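Local atomic coordinates of fructosyl amine: oxygen oxidoreductase (Aspergillus fumigatus, PDB entry 3DJE), a protein that oxidises fructosyl amines (Amadori products) with the help of bound FAD and molecular oxygen, acting as a deglycating enzyme. Residues Thr189-Asn194 and Gly205-Ala210; Val3-Ser8 and Arg28-Val33; Val239-Lys244 and Arg327-Ala332. All blocks are in the same frame, centred on the assembly; numbering follows the deposited sequence. Where two conformers were deposited one is given.

Contact 1 (Thr189-Asn194 and Gly205-Ala210); sequences TLIFEN and GKIWRA
Glu193 and Arg209 reach toward each other from two strands that exchange no backbone hydrogen bond, and their charged ends form the polar half of the contact. The salt bridge rests on one hydrogen bond: Arg209 NH1 donates to Glu193 OE2 at 3.1 Å, meeting the syn side of the carboxylate from somewhat out of its plane. The two flat groups are turned 38° against each other. A water that accepts from Arg209 NH2 at 2.7 Å bridges to the same OE2, so both terminal nitrogens of the guanidinium face this oxygen, one directly and one through water.

The apolar half is carried by Ile191. An extended chi2 (168°) carries its CD1 out to Ile207 CG2, 3.7 Å away, the two side chains crossing at about a right angle. The same methyl approaches Trp208 O at 3.9 Å and Arg209 CG at 4.2 Å.

Strand 196-202 lies between these strands and bonds to both. The axes of the two short outer segments pass 8.3 Å apart at closest, their directions 61° apart. This is a twisted three-stranded antiparallel meander at the protein surface, its two outer strands linked by side chains over the middle one.

Contact 2 (Val3-Ser8 and Arg28-Val33); sequences VTKSSS and RGYTNV
Lys5 and Thr31 join the backbones: Thr31 N donates to Lys5 O at 2.8 Å with an N-H...O angle of 158°, pinning the type I turn Thr4-Ser7 to the chain that leaves helix 16-27 through a Schellman motif, with Gly29 as its C-prime residue. The Rossmann-type FAD-binding fold opens here with its first beta-alpha-beta unit: Val3-Ser8 leads into strand 9-12, and Arg28-Val33 links helix 16-27 to the neighbouring parallel strand 33-37.

The Tyr30 ring is the platform on which Lys5 lies. A bend in the lysine chain (chi2 -68°) sets CD almost exactly above the ring centroid, 4.0 Å away, as a CH-pi contact. NZ continues past the centre to an off-centre cation-pi position and donates to Arg28 O at 2.9 Å, a carbonyl just past the C-terminal end of helix 16-27, where a positive charge would be favoured. Val3 CG1 abuts the ring edge, 3.7 Å from Tyr30 CE1, while Tyr30 OH bonds to Glu382 of helix 373-382, which also pairs with Arg28.

A water holds the middle, donating to Lys5 O and Ser7 O and accepting from Asn32 N. Beyond it, Asn32 CG stands anti to its backbone N (chi1 -170°), and ND2, with Ser6 O close to the amide plane, donates to that oxygen at 3.1 Å.

Contact 3 (Val239-Lys244 and Arg327-Ala332); sequences VHIALK and RPFSFA
Val239 and Ile241 shape a hollow that the Phe329 ring fills. The Val239 methyls meet the ring like a fork: CG1 lies over one face, offset toward the rim and 3.7 Å from Phe329 CE2, while CG2 comes 3.8 Å from Phe329 CE1. Ile241 CG1 closes the hollow at the ring's edge, 3.9 Å from Phe329 CD1, and Ile241 CG2 turns to Arg327 CB, the two side chains crossing at about a right angle.

On the other side of the strand, His240 and Phe331 run side by side in the same direction. With Phe331 CG anti to its backbone N (chi1 179°), the phenyl edge is presented to the imidazole face at a plane angle of 61°, CD2 sitting 3.8 Å above the middle of the His240 ring. Ser330 OG fits against His240 CB at 3.4 Å.

Backbone bonds from His240 N to Phe331 O and from Ser330 N to His240 O fix these matches. Beyond Ala242 a like-charged pair, Lys244 NZ above the Arg327 guanidinium, is probably eased by Glu247, which salt-bridges Arg327.

Helix 307-320 packs on Val239, Ile241 and Phe329, whereas His240 bonds through ND1 to Glu274 of strand 274-289. Strand 232-242 runs between strands 274-289 and 331-339, antiparallel to both.

Along the chain contact 2 comes first, then contact 1, then contact 3, each closing before the next opens. Contacts 1 and 2 are neighbours, with centres about 19 Å apart, and touch where Ala210 CB meets Ser8 O at 3.5 Å. Strand 9-12 of the FAD-binding sheet unites them: Trp208 and Ala210 pack on its Leu10, Tyr30 on its Leu9. Contact 3 lies some 43 and 45 Å from the centres of contacts 1 and 2, in the large mixed sheet whose strands carry Trp236, Phe264 and Glu280 of the pocket for the bound fructosyl ligand. Contacts 1 and 2 thus border the cofactor-binding sheet, whereas contact 3 shares a sheet with pocket residues without itself lining the pocket.

Contact 1 (Thr189-Asn194 and Gly205-Ala210)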
loop_
_atom_site.group_PDB
_atom_site.type_symbol
_atom_site.label_atom_id
_atom_site.label_comp_id
_atom_site.label_asym_id
_atom_site.label_seq_id
_atom_site.Cartn_x
_atom_site.Cartn_y
_atom_site.Cartn_z
ATOM N N THR A 189 13.233 -11.767 -16.492
ATOM C CA THR A 189 13.210 -10.718 -17.518
ATOM C C THR A 189 11.893 -10.760 -18.258
ATOM O O THR A 189 11.263 -11.801 -18.338
ATOM C CB THR A 189 14.366 -10.878 -18.547
ATOM O OG1 THR A 189 14.380 -9.747 -19.433
ATOM C CG2 THR A 189 14.232 -12.173 -19.354
ATOM N N LEU A 190 11.462 -9.606 -18.765
ATOM C CA LEU A 190 10.410 -9.620 -19.775
ATOM C C LEU A 190 11.036 -10.085 -21.095
ATOM O O LEU A 190 12.275 -10.057 -21.262
ATOM C CB LEU A 190 9.794 -8.214 -19.923
ATOM C CG LEU A 190 9.177 -7.632 -18.640
ATOM C CD1 LEU A 190 8.691 -6.199 -18.884
ATOM C CD2 LEU A 190 8.037 -8.516 -18.121
ATOM N N ILE A 191 10.184 -10.537 -22.007
ATOM C CA ILE A 191 10.617 -10.936 -23.347
ATOM C C ILE A 191 10.557 -9.727 -24.267
ATOM O O ILE A 191 9.477 -9.259 -24.581
ATOM C CB ILE A 191 9.735 -12.062 -23.935
ATOM C CG1 ILE A 191 9.803 -13.322 -23.060
ATOM C CG2 ILE A 191 10.161 -12.398 -25.383
ATOM C CD1 ILE A 191 8.729 -14.361 -23.427
ATOM N N PHE A 192 11.721 -9.238 -24.707
ATOM C CA PHE A 192 11.779 -8.067 -25.604
ATOM C C PHE A 192 12.074 -8.530 -27.021
ATOM O O PHE A 192 13.145 -9.079 -27.297
ATOM C CB PHE A 192 12.839 -7.065 -25.141
ATOM C CG PHE A 192 12.473 -6.332 -23.869
ATOM C CD1 PHE A 192 11.767 -5.134 -23.917
ATOM C CD2 PHE A 192 12.849 -6.838 -22.622
ATOM C CE1 PHE A 192 11.438 -4.447 -22.737
ATOM C CE2 PHE A 192 12.525 -6.158 -21.440
ATOM C CZ PHE A 192 11.826 -4.968 -21.504
ATOM N N GLU A 193 11.104 -8.332 -27.902
ATOM C CA GLU A 193 11.204 -8.841 -29.272
ATOM C C GLU A 193 10.584 -7.826 -30.207
ATOM O O GLU A 193 9.410 -7.448 -30.033
ATOM C CB GLU A 193 10.452 -10.172 -29.370
ATOM C CG GLU A 193 10.384 -10.845 -30.740
ATOM C CD GLU A 193 9.360 -11.986 -30.732
ATOM O OE1 GLU A 193 8.309 -11.851 -31.397
ATOM O OE2 GLU A 193 9.574 -12.992 -30.021
ATOM N N ASN A 194 11.375 -7.365 -31.175
ATOM C CA ASN A 194 10.879 -6.416 -32.183
ATOM C C ASN A 194 10.158 -5.192 -31.580
ATOM O O ASN A 194 9.046 -4.825 -31.988
ATOM C CB ASN A 194 10.006 -7.154 -33.205
ATOM C CG ASN A 194 10.802 -8.149 -34.035
ATOM O OD1 ASN A 194 11.936 -7.868 -34.431
ATOM N ND2 ASN A 194 10.217 -9.322 -34.295
ATOM N N GLY A 205 13.609 -21.150 -15.929
ATOM C CA GLY A 205 13.853 -21.224 -17.360
ATOM C C GLY A 205 12.616 -21.665 -18.121
ATOM O O GLY A 205 12.671 -22.594 -18.958
ATOM N N LYS A 206 11.480 -21.066 -17.772
ATOM C CA LYS A 206 10.251 -21.267 -18.539
ATOM C C LYS A 206 9.902 -19.952 -19.223
ATOM O O LYS A 206 9.982 -18.891 -18.613
ATOM C CB LYS A 206 9.091 -21.716 -17.656
ATOM C CG LYS A 206 7.833 -22.094 -18.449
ATOM C CD LYS A 206 6.826 -22.911 -17.631
ATOM C CE LYS A 206 7.491 -24.054 -16.853
ATOM N NZ LYS A 206 6.493 -24.958 -16.195
ATOM N N ILE A 207 9.517 -20.057 -20.492
ATOM C CA ILE A 207 9.167 -18.912 -21.322
ATOM C C ILE A 207 7.648 -18.820 -21.361
ATOM O O ILE A 207 6.988 -19.780 -21.752
ATOM C CB ILE A 207 9.697 -19.097 -22.761
ATOM C CG1 ILE A 207 11.233 -19.153 -22.745
ATOM C CG2 ILE A 207 9.177 -17.976 -23.689
ATOM C CD1 ILE A 207 11.838 -19.679 -24.053
ATOM N N TRP A 208 7.124 -17.668 -20.943
ATOM C CA TRP A 208 5.690 -17.430 -20.823
ATOM C C TRP A 208 5.290 -16.373 -21.837
ATOM O O TRP A 208 5.407 -15.186 -21.570
ATOM C CB TRP A 208 5.323 -16.945 -19.418
ATOM C CG TRP A 208 5.532 -17.964 -18.356
ATOM C CD1 TRP A 208 6.666 -18.143 -17.606
ATOM C CD2 TRP A 208 4.592 -18.934 -17.905
ATOM N NE1 TRP A 208 6.479 -19.171 -16.714
ATOM C CE2 TRP A 208 5.225 -19.687 -16.883
ATOM C CE3 TRP A 208 3.274 -19.256 -18.271
ATOM C CZ2 TRP A 208 4.576 -20.738 -16.206
ATOM C CZ3 TRP A 208 2.628 -20.309 -17.608
ATOM C CH2 TRP A 208 3.288 -21.037 -16.587
ATOM N N ARG A 209 4.840 -16.812 -23.008
ATOM C CA ARG A 209 4.455 -15.860 -24.057
ATOM C C ARG A 209 3.005 -15.450 -23.861
ATOM O O ARG A 209 2.171 -16.279 -23.509
ATOM C CB ARG A 209 4.681 -16.469 -25.449
ATOM C CG ARG A 209 6.150 -16.739 -25.727
ATOM C CD ARG A 209 6.442 -17.100 -27.171
ATOM N NE ARG A 209 7.883 -17.141 -27.411
ATOM C CZ ARG A 209 8.613 -16.113 -27.844
ATOM N NH1 ARG A 209 8.051 -14.938 -28.115
ATOM N NH2 ARG A 209 9.921 -16.270 -28.019
ATOM N N ALA A 210 2.708 -14.170 -24.094
ATOM C CA ALA A 210 1.365 -13.655 -23.905
ATOM C C ALA A 210 1.047 -12.565 -24.900
ATOM O O ALA A 210 1.931 -11.832 -25.320
ATOM C CB ALA A 210 1.211 -13.123 -22.502
HETATM O O HOH W 1 11.430 -14.166 -28.876
#

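Contact 2 (Val3-Ser8 and Arg28-Val33)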
loop_
_atom_site.group_PDB
_atom_site.type_symbol
_atom_site.label_atom_id
_atom_site.label_comp_id
_atom_site.label_asym_id
_atom_site.label_seq_id
_atom_site.Cartn_x
_atom_site.Cartn_y
_atom_site.Cartn_z
ATOM N N VAL A 3 -7.516 -8.495 -28.990
ATOM C CA VAL A 3 -7.563 -9.544 -27.975
ATOM C C VAL A 3 -8.921 -10.255 -28.087
ATOM O O VAL A 3 -9.922 -9.623 -28.425
ATOM C CB VAL A 3 -7.348 -8.918 -26.556
ATOM C CG1 VAL A 3 -7.442 -9.949 -25.458
ATOM C CG2 VAL A 3 -5.991 -8.213 -26.484
ATOM N N THR A 4 -8.953 -11.569 -27.869
ATOM C CA THR A 4 -10.222 -12.255 -27.638
ATOM C C THR A 4 -10.271 -12.575 -26.151
ATOM O O THR A 4 -9.282 -12.378 -25.439
ATOM C CB THR A 4 -10.397 -13.568 -28.453
ATOM O OG1 THR A 4 -9.566 -14.600 -27.916
ATOM C CG2 THR A 4 -10.060 -13.368 -29.935
ATOM N N LYS A 5 -11.402 -13.091 -25.689
ATOM C CA LYS A 5 -11.517 -13.454 -24.273
ATOM C C LYS A 5 -10.592 -14.615 -23.895
ATOM O O LYS A 5 -10.305 -14.810 -22.722
ATOM C CB LYS A 5 -12.967 -13.778 -23.896
ATOM C CG LYS A 5 -13.924 -12.603 -24.056
ATOM C CD LYS A 5 -13.649 -11.488 -23.048
ATOM C CE LYS A 5 -14.737 -10.449 -23.118
ATOM N NZ LYS A 5 -14.357 -9.246 -22.385
ATOM N N SER A 6 -10.143 -15.390 -24.884
ATOM C CA SER A 6 -9.262 -16.522 -24.612
ATOM C C SER A 6 -7.790 -16.226 -24.955
ATOM O O SER A 6 -6.946 -17.119 -24.880
ATOM C CB SER A 6 -9.753 -17.768 -25.344
ATOM O OG SER A 6 -9.687 -17.565 -26.737
ATOM N N SER A 7 -7.495 -14.982 -25.314
ATOM C CA SER A 7 -6.100 -14.568 -25.531
ATOM C C SER A 7 -5.265 -14.803 -24.283
ATOM O O SER A 7 -5.722 -14.558 -23.174
ATOM C CB SER A 7 -6.003 -13.086 -25.882
ATOM O OG SER A 7 -6.524 -12.810 -27.165
ATOM N N SER A 8 -4.025 -15.248 -24.473
ATOM C CA SER A 8 -3.103 -15.422 -23.347
ATOM C C SER A 8 -2.725 -14.069 -22.738
ATOM O O SER A 8 -2.122 -13.222 -23.407
ATOM C CB SER A 8 -1.847 -16.182 -23.783
ATOM O OG SER A 8 -0.911 -16.242 -22.715
ATOM N N ARG A 28 -14.677 -10.075 -16.186
ATOM C CA ARG A 28 -15.008 -9.502 -17.479
ATOM C C ARG A 28 -14.950 -10.531 -18.610
ATOM O O ARG A 28 -15.113 -10.183 -19.781
ATOM C CB ARG A 28 -14.179 -8.239 -17.735
ATOM C CG ARG A 28 -14.632 -7.116 -16.792
ATOM C CD ARG A 28 -13.634 -5.983 -16.639
ATOM N NE ARG A 28 -13.466 -5.197 -17.855
ATOM C CZ ARG A 28 -13.059 -3.931 -17.874
ATOM N NH1 ARG A 28 -12.804 -3.287 -16.743
ATOM N NH2 ARG A 28 -12.917 -3.303 -19.023
ATOM N N GLY A 29 -14.758 -11.793 -18.234
ATOM C CA GLY A 29 -14.930 -12.911 -19.163
ATOM C C GLY A 29 -13.669 -13.530 -19.711
ATOM O O GLY A 29 -13.747 -14.510 -20.463
ATOM N N TYR A 30 -12.506 -12.981 -19.360
ATOM C CA TYR A 30 -11.246 -13.542 -19.876
ATOM C C TYR A 30 -10.958 -14.898 -19.258
ATOM O O TYR A 30 -11.130 -15.076 -18.049
ATOM C CB TYR A 30 -10.095 -12.569 -19.669
ATOM C CG TYR A 30 -10.222 -11.313 -20.501
ATOM C CD1 TYR A 30 -9.699 -11.264 -21.802
ATOM C CD2 TYR A 30 -10.875 -10.183 -20.012
ATOM C CE1 TYR A 30 -9.798 -10.116 -22.572
ATOM C CE2 TYR A 30 -10.975 -9.016 -20.781
ATOM C CZ TYR A 30 -10.440 -8.993 -22.069
ATOM O OH TYR A 30 -10.556 -7.853 -22.849
ATOM N N THR A 31 -10.502 -15.848 -20.079
ATOM C CA THR A 31 -10.409 -17.239 -19.630
ATOM C C THR A 31 -9.013 -17.851 -19.738
ATOM O O THR A 31 -8.852 -19.048 -19.472
ATOM C CB THR A 31 -11.340 -18.140 -20.447
ATOM O OG1 THR A 31 -10.962 -18.057 -21.821
ATOM C CG2 THR A 31 -12.779 -17.701 -20.310
ATOM N N ASN A 32 -8.020 -17.045 -20.112
ATOM C CA ASN A 32 -6.661 -17.542 -20.286
ATOM C C ASN A 32 -5.625 -16.620 -19.636
ATOM O O ASN A 32 -4.690 -16.142 -20.291
ATOM C CB ASN A 32 -6.379 -17.769 -21.781
ATOM C CG ASN A 32 -5.074 -18.524 -22.034
ATOM O OD1 ASN A 32 -4.477 -19.098 -21.116
ATOM N ND2 ASN A 32 -4.623 -18.517 -23.290
ATOM N N VAL A 33 -5.791 -16.409 -18.331
ATOM C CA VAL A 33 -4.952 -15.458 -17.578
ATOM C C VAL A 33 -4.007 -16.243 -16.685
ATOM O O VAL A 33 -4.431 -17.179 -15.996
ATOM C CB VAL A 33 -5.837 -14.550 -16.682
ATOM C CG1 VAL A 33 -4.980 -13.549 -15.894
ATOM C CG2 VAL A 33 -6.905 -13.830 -17.523
HETATM O O HOH W 2 -7.845 -14.486 -21.446
HETATM O O HOH W 3 -1.921 -16.958 -19.775
#

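Contact 3 (Val239-Lys244 and Arg327-Ala332)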
loop_
_atom_site.group_PDB
_atom_site.type_symbol
_atom_site.label_atom_id
_atom_site.label_comp_id
_atom_site.label_asym_id
_atom_site.label_seq_id
_atom_site.Cartn_x
_atom_site.Cartn_y
_atom_site.Cartn_z
ATOM N N VAL A 239 5.192 -2.972 13.275
ATOM C CA VAL A 239 5.366 -3.968 14.334
ATOM C C VAL A 239 3.994 -4.435 14.820
ATOM O O VAL A 239 2.997 -3.751 14.596
ATOM C CB VAL A 239 6.182 -3.417 15.560
ATOM C CG1 VAL A 239 7.504 -2.826 15.110
ATOM C CG2 VAL A 239 5.358 -2.401 16.372
ATOM N N HIS A 240 3.962 -5.594 15.473
ATOM C CA HIS A 240 2.801 -6.046 16.245
ATOM C C HIS A 240 3.181 -6.164 17.727
ATOM O O HIS A 240 4.303 -6.562 18.053
ATOM C CB HIS A 240 2.364 -7.438 15.793
ATOM C CG HIS A 240 1.852 -7.511 14.382
ATOM N ND1 HIS A 240 1.234 -8.639 13.885
ATOM C CD2 HIS A 240 1.840 -6.601 13.376
ATOM C CE1 HIS A 240 0.889 -8.431 12.623
ATOM N NE2 HIS A 240 1.233 -7.198 12.295
ATOM N N ILE A 241 2.225 -5.855 18.592
ATOM C CA ILE A 241 2.286 -6.196 20.020
ATOM C C ILE A 241 1.123 -7.139 20.355
ATOM O O ILE A 241 -0.026 -6.824 20.062
ATOM C CB ILE A 241 2.248 -4.922 20.894
ATOM C CG1 ILE A 241 3.571 -4.177 20.741
ATOM C CG2 ILE A 241 1.971 -5.251 22.392
ATOM C CD1 ILE A 241 3.592 -2.796 21.382
ATOM N N ALA A 242 1.434 -8.296 20.949
ATOM C CA ALA A 242 0.403 -9.275 21.322
ATOM C C ALA A 242 -0.181 -8.987 22.696
ATOM O O ALA A 242 0.538 -9.012 23.705
ATOM C CB ALA A 242 0.954 -10.696 21.284
ATOM N N LEU A 243 -1.476 -8.716 22.733
ATOM C CA LEU A 243 -2.176 -8.526 24.000
ATOM C C LEU A 243 -2.455 -9.878 24.642
ATOM O O LEU A 243 -2.712 -10.863 23.944
ATOM C CB LEU A 243 -3.483 -7.768 23.780
ATOM C CG LEU A 243 -3.429 -6.345 23.218
ATOM C CD1 LEU A 243 -4.826 -5.848 22.948
ATOM C CD2 LEU A 243 -2.704 -5.414 24.179
ATOM N N LYS A 244 -2.391 -9.926 25.973
ATOM C CA LYS A 244 -2.774 -11.118 26.723
ATOM C C LYS A 244 -4.271 -11.373 26.542
ATOM O O LYS A 244 -5.036 -10.423 26.394
ATOM C CB LYS A 244 -2.448 -10.936 28.209
ATOM C CG LYS A 244 -0.971 -10.703 28.495
ATOM C CD LYS A 244 -0.694 -10.672 29.996
ATOM C CE LYS A 244 0.508 -9.790 30.328
ATOM N NZ LYS A 244 0.252 -8.342 30.042
ATOM N N ARG A 327 6.336 -3.106 25.987
ATOM C CA ARG A 327 6.044 -4.484 25.595
ATOM C C ARG A 327 6.952 -4.960 24.458
ATOM O O ARG A 327 7.220 -4.209 23.512
ATOM C CB ARG A 327 4.581 -4.625 25.160
ATOM C CG ARG A 327 3.554 -4.284 26.219
ATOM C CD ARG A 327 3.387 -5.372 27.257
ATOM N NE ARG A 327 2.251 -5.059 28.128
ATOM C CZ ARG A 327 1.011 -5.509 27.959
ATOM N NH1 ARG A 327 0.713 -6.322 26.955
ATOM N NH2 ARG A 327 0.062 -5.147 28.809
ATOM N N PRO A 328 7.427 -6.218 24.540
ATOM C CA PRO A 328 8.190 -6.744 23.414
ATOM C C PRO A 328 7.308 -6.845 22.175
ATOM O O PRO A 328 6.101 -7.096 22.294
ATOM C CB PRO A 328 8.585 -8.149 23.882
ATOM C CG PRO A 328 7.574 -8.512 24.908
ATOM C CD PRO A 328 7.298 -7.209 25.625
ATOM N N PHE A 329 7.905 -6.632 21.008
ATOM C CA PHE A 329 7.197 -6.842 19.736
ATOM C C PHE A 329 7.062 -8.331 19.440
ATOM O O PHE A 329 7.995 -9.103 19.684
ATOM C CB PHE A 329 7.938 -6.172 18.583
ATOM C CG PHE A 329 8.151 -4.693 18.756
ATOM C CD1 PHE A 329 7.231 -3.902 19.447
ATOM C CD2 PHE A 329 9.261 -4.078 18.180
ATOM C CE1 PHE A 329 7.429 -2.527 19.586
ATOM C CE2 PHE A 329 9.465 -2.703 18.303
ATOM C CZ PHE A 329 8.553 -1.925 19.010
ATOM N N SER A 330 5.911 -8.732 18.903
ATOM C CA SER A 330 5.696 -10.136 18.530
ATOM C C SER A 330 6.014 -10.384 17.051
ATOM O O SER A 330 6.160 -11.535 16.626
ATOM C CB SER A 330 4.257 -10.547 18.807
ATOM O OG SER A 330 3.380 -9.708 18.081
ATOM N N PHE A 331 6.088 -9.298 16.275
ATOM C CA PHE A 331 6.367 -9.353 14.841
ATOM C C PHE A 331 6.833 -7.970 14.399
ATOM O O PHE A 331 6.398 -6.960 14.953
ATOM C CB PHE A 331 5.105 -9.777 14.063
ATOM C CG PHE A 331 5.303 -9.833 12.560
ATOM C CD1 PHE A 331 6.082 -10.828 11.987
ATOM C CD2 PHE A 331 4.705 -8.882 11.729
ATOM C CE1 PHE A 331 6.283 -10.889 10.591
ATOM C CE2 PHE A 331 4.897 -8.924 10.349
ATOM C CZ PHE A 331 5.685 -9.925 9.775
ATOM N N ALA A 332 7.720 -7.943 13.409
ATOM C CA ALA A 332 8.189 -6.694 12.803
ATOM C C ALA A 332 8.651 -6.926 11.379
ATOM O O ALA A 332 9.277 -7.952 11.077
ATOM C CB ALA A 332 9.333 -6.088 13.625
HETATM O O HOH W 4 4.006 -8.825 22.141
HETATM O O HOH W 5 2.577 -8.040 24.972
#